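Local coordinates for flagellar hook-associated protein 2 (Bdellovibrio bacteriovorus, PDB 6KTY) that probably caps the tip of the growing bacterial flagellar filament, helping flagellin subunits polymerise there instead of leaking out, at residues 85-88 with 89-93; 155-159 with 160-164; 171-175 with 176-180. One frame throughout, in Å; residues are numbered along the deposited sequence.

Contact 1 of 3, residues 85-88 with 89-93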
loop_
_atom_site.group_PDB
_atom_site.type_symbol
_atom_site.label_atom_id
_atom_site.label_comp_id
_atom_site.label_asym_id
_atom_site.label_seq_id
_atom_site.Cartn_x
_atom_site.Cartn_y
_atom_site.Cartn_z
ATOM N N ASP A 85 -23.307 -28.292 5.402
ATOM C CA ASP A 85 -24.355 -27.328 5.668
ATOM C C ASP A 85 -25.105 -27.584 6.981
ATOM O O ASP A 85 -25.370 -26.637 7.712
ATOM C CB ASP A 85 -25.318 -27.234 4.504
ATOM C CG ASP A 85 -25.464 -25.816 4.051
ATOM O OD1 ASP A 85 -26.521 -25.198 4.364
ATOM O OD2 ASP A 85 -24.434 -25.308 3.506
ATOM N N GLY A 86 -25.454 -28.844 7.263
ATOM C CA GLY A 86 -26.143 -29.178 8.539
ATOM C C GLY A 86 -25.293 -28.883 9.769
ATOM O O GLY A 86 -25.777 -28.382 10.769
ATOM N N VAL A 87 -24.009 -29.192 9.675
ATOM C CA VAL A 87 -23.091 -28.988 10.751
ATOM C C VAL A 87 -22.887 -27.501 11.019
ATOM O O VAL A 87 -22.880 -27.032 12.163
ATOM C CB VAL A 87 -21.747 -29.618 10.436
ATOM C CG1 VAL A 87 -20.729 -29.182 11.493
ATOM C CG2 VAL A 87 -21.890 -31.188 10.379
ATOM N N MET A 88 -22.698 -26.746 9.943
ATOM C CA MET A 88 -22.660 -25.306 10.065
ATOM C C MET A 88 -23.911 -24.822 10.798
ATOM O O MET A 88 -23.794 -24.042 11.748
ATOM C CB MET A 88 -22.568 -24.679 8.679
ATOM C CG MET A 88 -22.362 -23.211 8.745
ATOM S SD MET A 88 -23.644 -22.408 7.832
ATOM C CE MET A 88 -23.080 -22.757 6.230
ATOM N N LYS A 89 -25.108 -25.248 10.373
ATOM C CA LYS A 89 -26.329 -24.723 11.006
ATOM C C LYS A 89 -26.413 -25.120 12.505
ATOM O O LYS A 89 -26.856 -24.331 13.298
ATOM C CB LYS A 89 -27.619 -25.125 10.239
ATOM C CG LYS A 89 -27.729 -24.380 8.876
ATOM C CD LYS A 89 -28.873 -24.891 8.034
ATOM C CE LYS A 89 -29.112 -24.072 6.743
ATOM N NZ LYS A 89 -27.876 -23.801 5.898
ATOM N N GLN A 90 -25.974 -26.333 12.860
ATOM C CA GLN A 90 -26.015 -26.837 14.258
ATOM C C GLN A 90 -24.980 -26.118 15.146
ATOM O O GLN A 90 -25.244 -25.817 16.302
ATOM C CB GLN A 90 -25.759 -28.360 14.305
ATOM C CG GLN A 90 -26.866 -29.217 13.656
ATOM C CD GLN A 90 -26.633 -30.755 13.730
ATOM O OE1 GLN A 90 -26.733 -31.367 14.809
ATOM N NE2 GLN A 90 -26.409 -31.389 12.564
ATOM N N ILE A 91 -23.795 -25.841 14.600
ATOM C CA ILE A 91 -22.798 -25.029 15.321
ATOM C C ILE A 91 -23.392 -23.655 15.549
ATOM O O ILE A 91 -23.388 -23.188 16.674
ATOM C CB ILE A 91 -21.423 -24.936 14.626
ATOM C CG1 ILE A 91 -20.726 -26.306 14.601
ATOM C CG2 ILE A 91 -20.517 -23.943 15.316
ATOM C CD1 ILE A 91 -19.490 -26.413 13.623
ATOM N N ASN A 92 -23.970 -23.021 14.531
ATOM C CA ASN A 92 -24.529 -21.694 14.771
ATOM C C ASN A 92 -25.686 -21.757 15.800
ATOM O O ASN A 92 -25.759 -20.921 16.697
ATOM C CB ASN A 92 -24.981 -21.025 13.476
ATOM C CG ASN A 92 -23.808 -20.612 12.595
ATOM O OD1 ASN A 92 -22.718 -20.295 13.102
ATOM N ND2 ASN A 92 -24.012 -20.634 11.263
ATOM N N ALA A 93 -26.557 -22.768 15.702
ATOM C CA ALA A 93 -27.730 -22.835 16.589
ATOM C C ALA A 93 -27.328 -23.167 18.024
ATOM O O ALA A 93 -28.064 -22.873 18.935
ATOM C CB ALA A 93 -28.746 -23.851 16.085
#

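Contact 2 of 3, residues 155-159 with 160-164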
loop_
_atom_site.group_PDB
_atom_site.type_symbol
_atom_site.label_atom_id
_atom_site.label_comp_id
_atom_site.label_asym_id
_atom_site.label_seq_id
_atom_site.Cartn_x
_atom_site.Cartn_y
_atom_site.Cartn_z
ATOM N N VAL A 155 -0.339 -2.148 16.992
ATOM C CA VAL A 155 -0.319 -0.808 16.487
ATOM C C VAL A 155 0.855 -0.038 17.035
ATOM O O VAL A 155 1.293 -0.274 18.153
ATOM C CB VAL A 155 -1.611 -0.075 16.829
ATOM C CG1 VAL A 155 -2.802 -0.944 16.358
ATOM C CG2 VAL A 155 -1.694 0.205 18.308
ATOM N N LYS A 156 1.338 0.913 16.272
ATOM C CA LYS A 156 2.369 1.785 16.769
ATOM C C LYS A 156 1.811 3.171 17.038
ATOM O O LYS A 156 1.153 3.768 16.180
ATOM C CB LYS A 156 3.534 1.870 15.797
ATOM C CG LYS A 156 4.269 0.533 15.570
ATOM C CD LYS A 156 5.492 0.741 14.653
ATOM C CE LYS A 156 6.345 -0.555 14.592
ATOM N NZ LYS A 156 7.463 -0.505 13.617
ATOM N N VAL A 157 2.116 3.682 18.224
ATOM C CA VAL A 157 1.735 5.027 18.594
ATOM C C VAL A 157 3.042 5.791 18.821
ATOM O O VAL A 157 3.904 5.361 19.595
ATOM C CB VAL A 157 0.778 5.046 19.798
ATOM C CG1 VAL A 157 1.389 4.355 21.012
ATOM C CG2 VAL A 157 0.334 6.475 20.105
ATOM N N ASP A 158 3.197 6.885 18.079
ATOM C CA ASP A 158 4.465 7.627 17.998
ATOM C C ASP A 158 5.686 6.685 17.871
ATOM O O ASP A 158 6.722 6.902 18.497
ATOM C CB ASP A 158 4.607 8.540 19.212
ATOM C CG ASP A 158 3.596 9.709 19.208
ATOM O OD1 ASP A 158 3.044 10.073 18.131
ATOM O OD2 ASP A 158 3.375 10.273 20.294
ATOM N N GLY A 159 5.525 5.633 17.074
ATOM C CA GLY A 159 6.592 4.677 16.801
ATOM C C GLY A 159 6.742 3.518 17.752
ATOM O O GLY A 159 7.602 2.677 17.516
ATOM N N PHE A 160 5.942 3.459 18.835
ATOM C CA PHE A 160 6.019 2.361 19.787
ATOM C C PHE A 160 4.930 1.347 19.516
ATOM O O PHE A 160 3.739 1.698 19.519
ATOM C CB PHE A 160 5.851 2.843 21.219
ATOM C CG PHE A 160 6.890 3.800 21.656
ATOM C CD1 PHE A 160 8.159 3.357 22.021
ATOM C CD2 PHE A 160 6.616 5.138 21.715
ATOM C CE1 PHE A 160 9.125 4.233 22.424
ATOM C CE2 PHE A 160 7.599 6.032 22.155
ATOM C CZ PHE A 160 8.850 5.564 22.515
ATOM N N GLU A 161 5.325 0.080 19.338
ATOM C CA GLU A 161 4.362 -0.974 19.040
ATOM C C GLU A 161 3.728 -1.458 20.348
ATOM O O GLU A 161 4.426 -1.830 21.258
ATOM C CB GLU A 161 5.017 -2.159 18.287
ATOM C CG GLU A 161 4.026 -3.261 17.999
ATOM C CD GLU A 161 4.587 -4.373 17.147
ATOM O OE1 GLU A 161 4.690 -5.496 17.671
ATOM O OE2 GLU A 161 4.928 -4.111 15.975
ATOM N N ILE A 162 2.406 -1.364 20.441
ATOM C CA ILE A 162 1.664 -1.895 21.562
ATOM C C ILE A 162 0.590 -2.838 21.035
ATOM O O ILE A 162 0.281 -2.848 19.825
ATOM C CB ILE A 162 1.045 -0.781 22.421
ATOM C CG1 ILE A 162 -0.000 0.015 21.631
ATOM C CG2 ILE A 162 2.146 0.138 22.964
ATOM C CD1 ILE A 162 -0.712 1.023 22.452
ATOM N N GLU A 163 0.054 -3.648 21.935
ATOM C CA GLU A 163 -0.963 -4.609 21.587
ATOM C C GLU A 163 -2.315 -4.231 22.172
ATOM O O GLU A 163 -2.428 -3.834 23.358
ATOM C CB GLU A 163 -0.536 -6.022 22.048
ATOM C CG GLU A 163 0.575 -6.542 21.184
ATOM C CD GLU A 163 1.010 -7.974 21.467
ATOM O OE1 GLU A 163 0.298 -8.745 22.136
ATOM O OE2 GLU A 163 2.088 -8.330 20.962
ATOM N N LEU A 164 -3.338 -4.376 21.342
ATOM C CA LEU A 164 -4.718 -4.129 21.734
ATOM C C LEU A 164 -5.569 -5.400 21.506
ATOM O O LEU A 164 -5.351 -6.156 20.558
ATOM C CB LEU A 164 -5.306 -2.962 20.958
ATOM C CG LEU A 164 -4.468 -1.669 20.912
ATOM C CD1 LEU A 164 -5.215 -0.629 20.139
ATOM C CD2 LEU A 164 -4.188 -1.169 22.300
#

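Contact 3 of 3, residues 171-175 with 176-180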
loop_
_atom_site.group_PDB
_atom_site.type_symbol
_atom_site.label_atom_id
_atom_site.label_comp_id
_atom_site.label_asym_id
_atom_site.label_seq_id
_atom_site.Cartn_x
_atom_site.Cartn_y
_atom_site.Cartn_z
ATOM N N ASP A 171 -8.103 4.774 23.918
ATOM C CA ASP A 171 -6.889 5.261 24.645
ATOM C C ASP A 171 -5.795 5.950 23.814
ATOM O O ASP A 171 -5.014 6.748 24.347
ATOM C CB ASP A 171 -6.210 4.125 25.410
ATOM C CG ASP A 171 -7.080 3.555 26.480
ATOM O OD1 ASP A 171 -7.572 4.312 27.350
ATOM O OD2 ASP A 171 -7.265 2.333 26.450
ATOM N N LEU A 172 -5.705 5.625 22.540
ATOM C CA LEU A 172 -4.607 6.144 21.707
ATOM C C LEU A 172 -4.712 7.624 21.386
ATOM O O LEU A 172 -3.705 8.336 21.359
ATOM C CB LEU A 172 -4.511 5.331 20.433
ATOM C CG LEU A 172 -4.056 3.919 20.761
ATOM C CD1 LEU A 172 -3.673 3.164 19.542
ATOM C CD2 LEU A 172 -2.869 4.043 21.751
ATOM N N VAL A 173 -5.934 8.072 21.126
ATOM C CA VAL A 173 -6.221 9.466 20.864
ATOM C C VAL A 173 -7.272 9.794 21.897
ATOM O O VAL A 173 -8.416 9.363 21.759
ATOM C CB VAL A 173 -6.751 9.694 19.427
ATOM C CG1 VAL A 173 -7.155 11.171 19.223
ATOM C CG2 VAL A 173 -5.695 9.271 18.411
ATOM N N PRO A 174 -6.870 10.486 22.978
ATOM C CA PRO A 174 -7.804 10.748 24.073
ATOM C C PRO A 174 -9.011 11.553 23.610
ATOM O O PRO A 174 -8.845 12.603 22.973
ATOM C CB PRO A 174 -6.959 11.559 25.074
ATOM C CG PRO A 174 -5.564 11.122 24.814
ATOM C CD PRO A 174 -5.500 10.932 23.315
ATOM N N GLY A 175 -10.210 11.059 23.913
ATOM C CA GLY A 175 -11.446 11.749 23.541
ATOM C C GLY A 175 -12.036 11.256 22.231
ATOM O O GLY A 175 -13.088 11.743 21.795
ATOM N N VAL A 176 -11.372 10.288 21.597
ATOM C CA VAL A 176 -11.854 9.724 20.357
ATOM C C VAL A 176 -11.900 8.200 20.431
ATOM O O VAL A 176 -11.026 7.559 21.041
ATOM C CB VAL A 176 -10.955 10.198 19.185
ATOM C CG1 VAL A 176 -11.068 9.276 17.961
ATOM C CG2 VAL A 176 -11.301 11.640 18.822
ATOM N N THR A 177 -12.921 7.631 19.799
ATOM C CA THR A 177 -12.986 6.204 19.561
ATOM C C THR A 177 -12.476 5.931 18.149
ATOM O O THR A 177 -13.087 6.358 17.174
ATOM C CB THR A 177 -14.411 5.663 19.762
ATOM O OG1 THR A 177 -14.761 5.831 21.136
ATOM C CG2 THR A 177 -14.504 4.192 19.421
ATOM N N LEU A 178 -11.328 5.248 18.081
ATOM C CA LEU A 178 -10.691 4.831 16.838
ATOM C C LEU A 178 -11.194 3.435 16.451
ATOM O O LEU A 178 -11.344 2.587 17.320
ATOM C CB LEU A 178 -9.163 4.745 17.019
ATOM C CG LEU A 178 -8.354 6.011 17.334
ATOM C CD1 LEU A 178 -6.854 5.690 17.375
ATOM C CD2 LEU A 178 -8.622 7.070 16.290
ATOM N N ASP A 179 -11.492 3.237 15.166
ATOM C CA ASP A 179 -11.753 1.927 14.590
ATOM C C ASP A 179 -10.714 1.649 13.511
ATOM O O ASP A 179 -10.576 2.431 12.556
ATOM C CB ASP A 179 -13.169 1.885 13.991
ATOM C CG ASP A 179 -13.637 0.462 13.694
ATOM O OD1 ASP A 179 -13.635 -0.398 14.633
ATOM O OD2 ASP A 179 -14.030 0.189 12.525
ATOM N N PHE A 180 -9.969 0.546 13.657
ATOM C CA PHE A 180 -9.000 0.171 12.635
ATOM C C PHE A 180 -9.734 -0.480 11.460
ATOM O O PHE A 180 -10.415 -1.514 11.637
ATOM C CB PHE A 180 -7.917 -0.763 13.214
ATOM C CG PHE A 180 -7.389 -0.301 14.531
ATOM C CD1 PHE A 180 -7.096 1.040 14.741
ATOM C CD2 PHE A 180 -7.200 -1.190 15.575
ATOM C CE1 PHE A 180 -6.622 1.488 15.971
ATOM C CE2 PHE A 180 -6.744 -0.749 16.802
ATOM C CZ PHE A 180 -6.469 0.600 17.003
HETATM O O HOH W 1 -8.309 6.624 20.889
#

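Contact 1 of 3, residues 85-88 with 89-93
On helix 84-94, the helix of the domain built round the sheet of strands 98-104, 113-119, 45-48 and 144-148, D85 and K89 stand one turn apart and illustrate an i to i+4 salt bridge. The lysine chain runs back past the carbonyl of D85, its CG 3.5 Å from D85 O. It stays extended until the last bond, where a bend (chi4 49°) swings NZ to D85 OD1; at 2.5 Å the NZ to OD1 separation is very short, and its exact length should be read with caution. The other carboxylate oxygen, D85 OD2, faces K54 in a long, weak ion pair.

Alongside, the main chain repeats regular helical bonds, such as I91 N to V87 O at 2.9 Å. The inward side of the same turn is apolar: V87 CG1 meets I91 CD1 at 3.7 Å, and both residues rest on L115. In M88, CG anti to the backbone N (chi1 -173°) sends the chain out beside N92, SD to N92 ND2 3.9 Å, where it packs on A100, V102 and L115. The amide oxygen of N92 is bound by A100 N, while Q90 OE1 accepts from N78 N.

The chemistry is thus divided by side: aliphatic groups bury against strands, amides tie the helix to neighbouring backbone, and a D85-K89 ion pair, whose short length is doubtful, probably favours the helix on its more open side.

Contact 2 of 3, residues 155-159 with 160-164
I162 turns CG1 between its own backbone N and carbonyl carbon (chi1 64°), and V155 places CG2 in the equivalent crowded position; these torsions turn the two branches to the same side, where V155 CG2 meets I162 CG1 at 3.7 Å. V157 does likewise with CG1 (chi1 58°), which reaches the tip of the isoleucine, I162 CD1, 4.2 Å away. L164 CD1 touches V155 CG2 from farther along and adds to an apolar face shared with F160; much of this face is packed against L172 and F180.

The backbone is a beta hairpin closed by a two-residue type I' turn, D158 and G159. Strand 153-157 lies beside 32-39, and 160-164 is the outermost strand of this sheet within the chain. V155 and I162 form a hydrogen-bonded antiparallel pair, with I162 N to V155 O at 2.8 Å, and V157 and F160 form the next one, at the turn. Between them K156 and E161 make a non-hydrogen-bonded pair; beside it, K156 CA makes a CA-H...O contact of 3.1 Å with F160 O. The F160 ring lies back beside the turn, with V157 O at its edge, 3.4 Å from F160 CD2. That oxygen also accepts F160 N, which stands above the carbonyl plane. On the other face K156 CG lies against E161 CB.

The second subunit supplies K43, in a salt bridge with D158 OD1, M47, packed on F160, and D105, whose OD1 accepts from E163 N. Backbone bonds thus fix the hairpin and apolar side chains bury one face, while the opposite charges of K156 and E161, not in contact, probably attract each other only weakly.

Contact 3 of 3, residues 171-175 with 176-180
V173 and V176 bracket a type II beta turn in the loop between strands 168-169 and 178-180, a clear case of a tight turn leading into a strand. P174 and G175 hold its two central positions. At G175 the backbone adopts a positive phi (95°), a region in which a CB would press on the carbonyl oxygen of P174. The turn is closed by V176 N to V173 O at 3.1 Å, the donor tilted from the carbonyl plane. A water accepts from V173 N at 2.8 Å and probably donates to V176 O at 2.9 Å, though it has other acceptors in reach; it links the two arms at the open end of the turn, away from P174 and G175.

V173 and V176 lie alongside each other and point the same way. The torsion of V173 (chi1 175°) directs CG1 at V176 CB, 3.9 Å away, and CG2 at L178 CD1, also 3.9 Å, the latter two side chains crossing nearly at right angles. L178 CD1 also touches L172 CB at 3.9 Å, so one methyl bridges both loop residues.

Two further copies of the protein reach this region: Q101 of the second subunit donates to L172 O, and R190 of the third binds D179 OD1 in a salt bridge and F180 O. Within the chain, V176 and L178 pack on F11, V173 and P174 lie on Y33 of strand 32-39, and L172 reaches strands 153-157 and 160-164.

The three local contacts sample both ends of an elongated chain, itself a middle portion of the cap protein, whose proposed function belongs to the whole molecule. Contact 1 lies on the far side of the chain's centre, about 37 Å centre to centre from contact 3, and no other chain of the assembly touches it; its ion pair lies on the more open side of its helix. Contacts 2 and 3 share one apolar core: L164 CD1 meets F180 CZ at 3.6 Å and I162 CD1 meets L172 CD2 at 3.8 Å. Contact 2 is the most buried and relies on strand pairing, whereas contact 3 combines a turn bond with a water. Both also touch the second subunit.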